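Local coordinates for B-cell lymphoma 3 protein (Homo sapiens, PDB 1K1A) that regulates transcription of NF-kappa-B target genes as an IkappaB-family protein, holding the p50 subunit in the cytoplasm and acting as a coactivator in the nucleus, at residues L50-A53 with V54-T57; H78-A82 with A83-C87; D100-P104 with G105-L109; D115-A119 with L120-V124. All blocks are in the same frame, centred on the assembly; numbering follows the deposited sequence.

Contact 1 of 4, residues L50-A53 with V54-T57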
loop_
_atom_site.group_PDB
_atom_site.type_symbol
_atom_site.label_atom_id
_atom_site.label_comp_id
_atom_site.label_asym_id
_atom_site.label_seq_id
_atom_site.Cartn_x
_atom_site.Cartn_y
_atom_site.Cartn_z
ATOM N N LEU A 50 6.621 -16.864 -5.606
ATOM C CA LEU A 50 6.367 -15.498 -6.053
ATOM C C LEU A 50 6.599 -14.489 -4.923
ATOM O O LEU A 50 7.194 -13.427 -5.143
ATOM C CB LEU A 50 4.949 -15.350 -6.636
ATOM C CG LEU A 50 4.527 -13.963 -7.158
ATOM C CD1 LEU A 50 5.485 -13.461 -8.255
ATOM C CD2 LEU A 50 3.114 -14.008 -7.671
ATOM N N HIS A 51 6.122 -14.815 -3.724
ATOM C CA HIS A 51 6.359 -13.962 -2.567
ATOM C C HIS A 51 7.859 -13.742 -2.450
ATOM O O HIS A 51 8.315 -12.630 -2.212
ATOM C CB HIS A 51 5.881 -14.630 -1.272
ATOM C CG HIS A 51 4.391 -14.784 -1.161
ATOM N ND1 HIS A 51 3.501 -13.780 -1.482
ATOM C CD2 HIS A 51 3.641 -15.822 -0.719
ATOM C CE1 HIS A 51 2.268 -14.201 -1.264
ATOM N NE2 HIS A 51 2.324 -15.438 -0.806
ATOM N N LEU A 52 8.620 -14.828 -2.582
ATOM C CA LEU A 52 10.072 -14.766 -2.445
ATOM C C LEU A 52 10.741 -13.932 -3.536
ATOM O O LEU A 52 11.739 -13.246 -3.286
ATOM C CB LEU A 52 10.669 -16.174 -2.392
ATOM C CG LEU A 52 10.458 -16.869 -1.045
ATOM C CD1 LEU A 52 11.050 -18.291 -1.050
ATOM C CD2 LEU A 52 11.055 -16.030 0.072
ATOM N N ALA A 53 10.188 -13.986 -4.740
ATOM C CA ALA A 53 10.718 -13.203 -5.847
ATOM C C ALA A 53 10.581 -11.712 -5.567
ATOM O O ALA A 53 11.465 -10.935 -5.913
ATOM C CB ALA A 53 10.024 -13.565 -7.138
ATOM N N VAL A 54 9.473 -11.320 -4.945
ATOM C CA VAL A 54 9.247 -9.919 -4.606
ATOM C C VAL A 54 10.136 -9.510 -3.434
ATOM O O VAL A 54 10.757 -8.438 -3.442
ATOM C CB VAL A 54 7.785 -9.667 -4.228
ATOM C CG1 VAL A 54 7.608 -8.245 -3.701
ATOM C CG2 VAL A 54 6.880 -9.933 -5.415
ATOM N N ILE A 55 10.212 -10.378 -2.435
ATOM C CA ILE A 55 11.033 -10.122 -1.259
ATOM C C ILE A 55 12.525 -10.019 -1.622
ATOM O O ILE A 55 13.258 -9.239 -1.025
ATOM C CB ILE A 55 10.804 -11.230 -0.205
ATOM C CG1 ILE A 55 9.473 -11.019 0.526
ATOM C CG2 ILE A 55 11.967 -11.289 0.779
ATOM C CD1 ILE A 55 8.884 -12.300 1.107
ATOM N N THR A 56 12.962 -10.800 -2.604
ATOM C CA THR A 56 14.366 -10.790 -3.034
ATOM C C THR A 56 14.636 -9.632 -4.004
ATOM O O THR A 56 15.785 -9.316 -4.295
ATOM C CB THR A 56 14.753 -12.131 -3.727
ATOM O OG1 THR A 56 14.442 -13.243 -2.879
ATOM C CG2 THR A 56 16.272 -12.244 -3.880
ATOM N N THR A 57 13.562 -8.997 -4.472
ATOM C CA THR A 57 13.612 -7.951 -5.508
ATOM C C THR A 57 14.147 -8.451 -6.856
ATOM O O THR A 57 15.151 -7.966 -7.359
ATOM C CB THR A 57 14.363 -6.679 -5.040
ATOM O OG1 THR A 57 15.765 -6.955 -4.880
ATOM C CG2 THR A 57 13.905 -6.276 -3.652
#

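Contact 2 of 4, residues H78-A82 with A83-C87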
loop_
_atom_site.group_PDB
_atom_site.type_symbol
_atom_site.label_atom_id
_atom_site.label_comp_id
_atom_site.label_asym_id
_atom_site.label_seq_id
_atom_site.Cartn_x
_atom_site.Cartn_y
_atom_site.Cartn_z
ATOM N N HIS A 78 1.024 -13.153 6.876
ATOM C CA HIS A 78 0.341 -11.984 7.387
ATOM C C HIS A 78 -0.751 -11.507 6.434
ATOM O O HIS A 78 -1.242 -10.387 6.546
ATOM C CB HIS A 78 1.351 -10.881 7.675
ATOM C CG HIS A 78 2.441 -11.310 8.602
ATOM N ND1 HIS A 78 3.717 -11.596 8.167
ATOM C CD2 HIS A 78 2.431 -11.561 9.932
ATOM C CE1 HIS A 78 4.455 -11.975 9.198
ATOM N NE2 HIS A 78 3.697 -11.962 10.280
ATOM N N GLY A 79 -1.137 -12.372 5.506
ATOM C CA GLY A 79 -2.205 -12.054 4.572
ATOM C C GLY A 79 -1.797 -11.058 3.492
ATOM O O GLY A 79 -2.651 -10.404 2.886
ATOM N N GLN A 80 -0.491 -10.922 3.270
ATOM C CA GLN A 80 0.025 -10.023 2.220
ATOM C C GLN A 80 -0.066 -10.665 0.851
ATOM O O GLN A 80 0.290 -11.830 0.690
ATOM C CB GLN A 80 1.498 -9.667 2.478
ATOM C CG GLN A 80 1.785 -9.020 3.834
ATOM C CD GLN A 80 1.574 -7.518 3.829
ATOM O OE1 GLN A 80 2.536 -6.748 3.879
ATOM N NE2 GLN A 80 0.323 -7.097 3.765
ATOM N N THR A 81 -0.544 -9.907 -0.136
ATOM C CA THR A 81 -0.482 -10.344 -1.531
ATOM C C THR A 81 0.872 -9.916 -2.073
ATOM O O THR A 81 1.626 -9.232 -1.391
ATOM C CB THR A 81 -1.587 -9.688 -2.398
ATOM O OG1 THR A 81 -1.428 -8.255 -2.391
ATOM C CG2 THR A 81 -2.998 -9.921 -1.792
ATOM N N ALA A 82 1.179 -10.323 -3.299
ATOM C CA ALA A 82 2.414 -9.907 -3.952
ATOM C C ALA A 82 2.534 -8.377 -3.969
ATOM O O ALA A 82 3.614 -7.820 -3.737
ATOM C CB ALA A 82 2.455 -10.454 -5.354
ATOM N N ALA A 83 1.421 -7.704 -4.240
ATOM C CA ALA A 83 1.396 -6.246 -4.293
ATOM C C ALA A 83 1.749 -5.610 -2.952
ATOM O O ALA A 83 2.498 -4.630 -2.911
ATOM C CB ALA A 83 0.041 -5.742 -4.791
ATOM N N HIS A 84 1.196 -6.157 -1.861
ATOM C CA HIS A 84 1.491 -5.662 -0.518
ATOM C C HIS A 84 2.989 -5.777 -0.257
ATOM O O HIS A 84 3.609 -4.874 0.307
ATOM C CB HIS A 84 0.781 -6.500 0.573
ATOM C CG HIS A 84 -0.706 -6.301 0.666
ATOM N ND1 HIS A 84 -1.284 -5.263 1.374
ATOM C CD2 HIS A 84 -1.732 -7.072 0.236
ATOM C CE1 HIS A 84 -2.601 -5.379 1.330
ATOM N NE2 HIS A 84 -2.899 -6.470 0.648
ATOM N N LEU A 85 3.559 -6.918 -0.621
ATOM C CA LEU A 85 4.978 -7.169 -0.353
ATOM C C LEU A 85 5.883 -6.255 -1.166
ATOM O O LEU A 85 6.917 -5.799 -0.666
ATOM C CB LEU A 85 5.335 -8.640 -0.602
ATOM C CG LEU A 85 4.740 -9.647 0.386
ATOM C CD1 LEU A 85 5.079 -11.064 -0.045
ATOM C CD2 LEU A 85 5.258 -9.379 1.805
ATOM N N ALA A 86 5.503 -5.982 -2.414
ATOM C CA ALA A 86 6.265 -5.044 -3.242
ATOM C C ALA A 86 6.284 -3.661 -2.600
ATOM O O ALA A 86 7.312 -2.981 -2.612
ATOM C CB ALA A 86 5.718 -4.979 -4.662
ATOM N N CYS A 87 5.161 -3.249 -2.009
ATOM C CA CYS A 87 5.117 -1.944 -1.342
ATOM C C CYS A 87 5.879 -1.891 0.006
ATOM O O CYS A 87 6.574 -0.917 0.297
ATOM C CB CYS A 87 3.678 -1.438 -1.204
ATOM S SG CYS A 87 2.828 -1.190 -2.773
#

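Contact 3 of 4, residues D100-P104 with G105-L109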
loop_
_atom_site.group_PDB
_atom_site.type_symbol
_atom_site.label_atom_id
_atom_site.label_comp_id
_atom_site.label_asym_id
_atom_site.label_seq_id
_atom_site.Cartn_x
_atom_site.Cartn_y
_atom_site.Cartn_z
ATOM N N ASP A 100 2.009 -5.490 -14.691
ATOM C CA ASP A 100 2.113 -5.675 -16.137
ATOM C C ASP A 100 1.914 -7.145 -16.547
ATOM O O ASP A 100 1.431 -7.424 -17.647
ATOM C CB ASP A 100 3.476 -5.173 -16.675
ATOM C CG ASP A 100 3.567 -3.637 -16.767
ATOM O OD1 ASP A 100 2.631 -2.923 -16.316
ATOM O OD2 ASP A 100 4.553 -3.058 -17.281
ATOM N N SER A 101 2.282 -8.080 -15.671
ATOM C CA SER A 101 2.227 -9.500 -16.024
ATOM C C SER A 101 0.918 -10.199 -15.692
ATOM O O SER A 101 0.575 -11.203 -16.314
ATOM C CB SER A 101 3.397 -10.268 -15.393
ATOM O OG SER A 101 4.626 -9.615 -15.643
ATOM N N ALA A 102 0.190 -9.685 -14.706
ATOM C CA ALA A 102 -1.045 -10.335 -14.273
ATOM C C ALA A 102 -2.106 -10.343 -15.364
ATOM O O ALA A 102 -2.269 -9.371 -16.099
ATOM C CB ALA A 102 -1.585 -9.686 -13.000
ATOM N N ALA A 103 -2.829 -11.451 -15.466
ATOM C CA ALA A 103 -3.934 -11.546 -16.404
ATOM C C ALA A 103 -5.066 -10.619 -15.957
ATOM O O ALA A 103 -5.285 -10.421 -14.765
ATOM C CB ALA A 103 -4.420 -12.986 -16.506
ATOM N N PRO A 104 -5.765 -10.023 -16.917
ATOM C CA PRO A 104 -6.862 -9.109 -16.594
ATOM C C PRO A 104 -7.878 -9.787 -15.685
ATOM O O PRO A 104 -8.256 -10.931 -15.931
ATOM C CB PRO A 104 -7.473 -8.799 -17.962
ATOM C CG PRO A 104 -6.327 -9.003 -18.936
ATOM C CD PRO A 104 -5.550 -10.164 -18.373
ATOM N N GLY A 105 -8.284 -9.096 -14.627
ATOM C CA GLY A 105 -9.262 -9.626 -13.691
ATOM C C GLY A 105 -8.744 -10.608 -12.645
ATOM O O GLY A 105 -9.538 -11.256 -11.961
ATOM N N THR A 106 -7.428 -10.738 -12.508
ATOM C CA THR A 106 -6.892 -11.657 -11.502
ATOM C C THR A 106 -6.245 -10.934 -10.314
ATOM O O THR A 106 -6.042 -11.523 -9.265
ATOM C CB THR A 106 -5.885 -12.651 -12.125
ATOM O OG1 THR A 106 -4.701 -11.954 -12.529
ATOM C CG2 THR A 106 -6.434 -13.227 -13.431
ATOM N N LEU A 107 -5.904 -9.666 -10.490
ATOM C CA LEU A 107 -5.241 -8.911 -9.427
ATOM C C LEU A 107 -6.147 -7.797 -8.911
ATOM O O LEU A 107 -6.644 -6.998 -9.691
ATOM C CB LEU A 107 -3.921 -8.330 -9.946
ATOM C CG LEU A 107 -2.846 -7.927 -8.935
ATOM C CD1 LEU A 107 -1.480 -7.803 -9.619
ATOM C CD2 LEU A 107 -3.205 -6.635 -8.232
ATOM N N ASP A 108 -6.346 -7.742 -7.595
ATOM C CA ASP A 108 -7.251 -6.760 -6.990
ATOM C C ASP A 108 -6.476 -5.885 -6.029
ATOM O O ASP A 108 -6.005 -6.356 -4.995
ATOM C CB ASP A 108 -8.370 -7.487 -6.232
ATOM C CG ASP A 108 -9.549 -6.577 -5.892
ATOM O OD1 ASP A 108 -9.389 -5.325 -5.851
ATOM O OD2 ASP A 108 -10.684 -7.038 -5.649
ATOM N N LEU A 109 -6.339 -4.606 -6.356
ATOM C CA LEU A 109 -5.555 -3.709 -5.498
ATOM C C LEU A 109 -6.293 -3.300 -4.236
ATOM O O LEU A 109 -5.738 -2.613 -3.370
ATOM C CB LEU A 109 -5.080 -2.476 -6.273
ATOM C CG LEU A 109 -4.061 -2.746 -7.392
ATOM C CD1 LEU A 109 -3.832 -1.492 -8.235
ATOM C CD2 LEU A 109 -2.737 -3.276 -6.841
HETATM O O HOH W 1 -2.323 -13.548 -13.378
#

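Contact 4 of 4, residues D115-A119 with L120-V124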
loop_
_atom_site.group_PDB
_atom_site.type_symbol
_atom_site.label_atom_id
_atom_site.label_comp_id
_atom_site.label_asym_id
_atom_site.label_seq_id
_atom_site.Cartn_x
_atom_site.Cartn_y
_atom_site.Cartn_z
ATOM N N ASP A 115 -3.997 -7.329 8.928
ATOM C CA ASP A 115 -4.092 -6.100 9.710
ATOM C C ASP A 115 -5.213 -5.194 9.192
ATOM O O ASP A 115 -5.708 -4.336 9.920
ATOM C CB ASP A 115 -2.768 -5.346 9.686
ATOM C CG ASP A 115 -1.708 -6.015 10.521
ATOM O OD1 ASP A 115 -2.054 -6.565 11.589
ATOM O OD2 ASP A 115 -0.499 -6.047 10.196
ATOM N N GLY A 116 -5.591 -5.373 7.929
ATOM C CA GLY A 116 -6.696 -4.625 7.344
ATOM C C GLY A 116 -6.313 -3.583 6.300
ATOM O O GLY A 116 -7.191 -2.930 5.715
ATOM N N LEU A 117 -5.015 -3.448 6.034
ATOM C CA LEU A 117 -4.525 -2.422 5.116
ATOM C C LEU A 117 -4.474 -2.856 3.662
ATOM O O LEU A 117 -4.241 -4.034 3.359
ATOM C CB LEU A 117 -3.113 -1.974 5.532
ATOM C CG LEU A 117 -2.922 -1.448 6.954
ATOM C CD1 LEU A 117 -1.463 -1.088 7.191
ATOM C CD2 LEU A 117 -3.816 -0.249 7.204
ATOM N N THR A 118 -4.675 -1.891 2.763
ATOM C CA THR A 118 -4.469 -2.118 1.340
ATOM C C THR A 118 -3.007 -1.866 1.035
ATOM O O THR A 118 -2.275 -1.349 1.875
ATOM C CB THR A 118 -5.287 -1.133 0.496
ATOM O OG1 THR A 118 -4.798 0.203 0.722
ATOM C CG2 THR A 118 -6.733 -1.085 0.955
ATOM N N ALA A 119 -2.595 -2.228 -0.177
ATOM C CA ALA A 119 -1.250 -1.941 -0.651
ATOM C C ALA A 119 -0.961 -0.437 -0.601
ATOM O O ALA A 119 0.148 -0.026 -0.260
ATOM C CB ALA A 119 -1.070 -2.469 -2.053
ATOM N N LEU A 120 -1.962 0.375 -0.931
ATOM C CA LEU A 120 -1.811 1.832 -0.886
ATOM C C LEU A 120 -1.479 2.350 0.521
ATOM O O LEU A 120 -0.617 3.224 0.684
ATOM C CB LEU A 120 -3.054 2.537 -1.453
ATOM C CG LEU A 120 -2.986 4.061 -1.480
ATOM C CD1 LEU A 120 -1.751 4.500 -2.264
ATOM C CD2 LEU A 120 -4.246 4.647 -2.097
ATOM N N HIS A 121 -2.161 1.822 1.535
ATOM C CA HIS A 121 -1.862 2.191 2.924
ATOM C C HIS A 121 -0.403 1.885 3.246
ATOM O O HIS A 121 0.306 2.715 3.799
ATOM C CB HIS A 121 -2.754 1.433 3.919
ATOM C CG HIS A 121 -4.190 1.862 3.909
ATOM N ND1 HIS A 121 -4.611 3.081 4.402
ATOM C CD2 HIS A 121 -5.309 1.216 3.505
ATOM C CE1 HIS A 121 -5.923 3.172 4.282
ATOM N NE2 HIS A 121 -6.370 2.059 3.732
ATOM N N VAL A 122 0.031 0.670 2.919
ATOM C CA VAL A 122 1.414 0.259 3.137
ATOM C C VAL A 122 2.396 1.191 2.420
ATOM O O VAL A 122 3.369 1.656 3.016
ATOM C CB VAL A 122 1.652 -1.188 2.662
ATOM C CG1 VAL A 122 3.128 -1.543 2.757
ATOM C CG2 VAL A 122 0.822 -2.166 3.494
ATOM N N ALA A 123 2.129 1.479 1.152
ATOM C CA ALA A 123 3.009 2.345 0.378
ATOM C C ALA A 123 3.133 3.748 0.992
ATOM O O ALA A 123 4.232 4.306 1.086
ATOM C CB ALA A 123 2.538 2.435 -1.078
ATOM N N VAL A 124 2.001 4.315 1.386
ATOM C CA VAL A 124 1.987 5.656 1.974
ATOM C C VAL A 124 2.806 5.667 3.263
ATOM O O VAL A 124 3.581 6.597 3.512
ATOM C CB VAL A 124 0.543 6.138 2.226
ATOM C CG1 VAL A 124 0.523 7.422 3.097
ATOM C CG2 VAL A 124 -0.173 6.381 0.903
#

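Contact 1 of 4, residues L50-A53 with V54-T57
Leu52 O takes two bonds from Thr56 near the C-terminal end of helix 49-55. The backbone N of Thr56 reaches the oxygen at 2.8 Å, and the hydroxyl OG1 of the same residue reaches Leu52 O at 2.7 Å. The two donors come from opposite faces of the carbonyl plane, so neither displaces the other. The torsion chi1 of -54° sets OG1 of Thr56 beside its own backbone N, folding the hydroxyl back along the helix. The preceding two N-H groups are also taken: Val54 N donates to Leu50 O at 3.1 Å, and Ile55 N to His51 O at 3.0 Å; Val54 N adds a weak bond to His51 O. This is the first helix of the second ankyrin repeat, and it ends in a Schellman motif: Thr57 has positive phi, and its N bonds to Val54 O at 3.0 Å. Among the side chains, CD1 of Ile55 lies 3.4 Å from His51 O, and the methyl CD2 of Leu52 is 4.4 Å from Ile55 CD1. Elsewhere Leu52 rests on helix 12-18, whereas Leu50 and Ala53 face helix 59-67. At the helix start, Thr48 OG1 is hydrogen-bonded to His51 N.

Contact 2 of 4, residues H78-A82 with A83-C87
Thr81 and His84 meet at the start of helix 82-88 in the third ankyrin repeat, where the Gly-Gln-Thr-Ala-Ala-His run is a variant of the family's G-x-TPLH signature. Thr81 is the N-cap: its OG1 accepts a weak, long bond from His84 N, though the modelled place of that hydroxyl is less sure. The regular helical bonds follow, Leu85 N to Thr81 O at 3.1 Å and Ala86 N to Ala82 O at 2.9 Å.

Packing accounts for the rest. The Gln80 chain leaves with CG beside its own backbone N (chi1 -57°) and bends again at chi2, which brings its amide across His84 at about a right angle, with the amide and ring planes 33° apart. Its CB also lies 3.8 Å from Leu85 CD2. Cutting Gln80 back to an alanine would keep that CB but is likely to open a gap beside CB of His84 and strip the amide's cover from that side of the ring. Outside the turn, Asp76 OD1 takes the backbone N of Gln80, while Leu85 leans on His51 and Val54 of helix 49-55. At the rim of the His84 ring, in its plane, sits Thr81 CA, and the ring's CD2 is 3.1 Å from Thr81 N.

Contact 3 of 4, residues D100-P104 with G105-L109
Thr106 folds back onto Ala103 to close a type II beta turn, Ala103-Pro104-Gly105-Thr106, at the surface of the third ankyrin repeat. The turn lies in the connection that follows helix 92-101, and Ala102 is the first residue to leave helical angles. Pro104 and Gly105 fill its two central positions. Gly105 has a positive phi of 80°, a region other residues seldom enter, and a CB there would clash with Pro104 O.

Hydrogen bonding converges on one acceptor. Ala103 O takes Thr106 N at 3.1 Å, the i+3 to i bond that closes the turn, and also the hydroxyl OG1 of Thr106 at 2.8 Å. With chi1 at 69°, OG1 lies between its own backbone N and carbonyl carbon, which swings the hydroxyl back over the turn. A water extends the same grip: it accepts from Ala103 N and donates to Thr106 OG1, both at 3.0 Å, so the N-H of Ala103 has a partner as well.

Apolar contacts are few and small. CG2 of Thr106 lies 3.7 Å from Ala103 CB, covering one side of the turn. Beneath it, Ala102 and Leu107 draw the two limbs together, and both also touch Pro72 in the neighbouring loop; Leu107 reaches Leu99 of helix 92-101 too. The methyl CD1 of Leu107 stands 3.9 Å from Ala102 CB.

Contact 4 of 4, residues D115-A119 with L120-V124
Thr118 and His121 make the tight half of this helix start. Thr118 OG1 accepts His121 N at 3.2 Å with a nearly straight bond (164°), so the threonine caps the helix end. The imidazole of His121 lies close by, its CD2 3.0 Å from Thr118 OG1, and Thr118 N sits at the ring's edge, in plane. The chi1 of -71° places CG of His121 beside its own backbone N and so turns the ring toward the capping residue. Leu117 CD2 packs against His121 CB at 3.8 Å. Behind the cap, Val122 N donates to Thr118 O at 3.2 Å, and Ala123 N to Ala119 O at 2.9 Å. A valine at Thr118 would probably leave the N-H of His121 without this acceptor and weaken the first turn.

The contact is looser toward Val122, where CB of the partly exposed Leu117 meets Val122 CG2 only at 4.4 Å. Farther round, the His121 ring meets that of His156 with planes about 75° apart, and Leu120 packs on Leu136 and Pro153. Gly-Leu-Thr-Ala-Leu-His at the N-terminal end of helix 119-126 is a variant of the ankyrin G-x-TPLH signature, with alanine in the proline place, threonine as N-cap and histidine beside it.

In the fold
From the N terminus, contact 1 comes first, closing the C-terminal end of helix 49-55 in the second ankyrin repeat. Contact 2 then opens helix 82-88 in the third, contact 3 turns the chain back after helix 92-101, and contact 4 starts helix 119-126 in the fourth. All four are in series, so none nests within or crosses another. Neighbouring repeats still touch: Val54 CG1 lies 3.3 Å from Ala86 N, joining contacts 1 and 2, while the His84 ring borders Leu117 O in the loop leading to helix 119-126. Contact 3 sits to one side, Leu109 meeting Ala83 of contact 2 and, through its O, Thr118 CB of contact 4. Contacts 1 and 4 are about 18 Å apart, centre to centre.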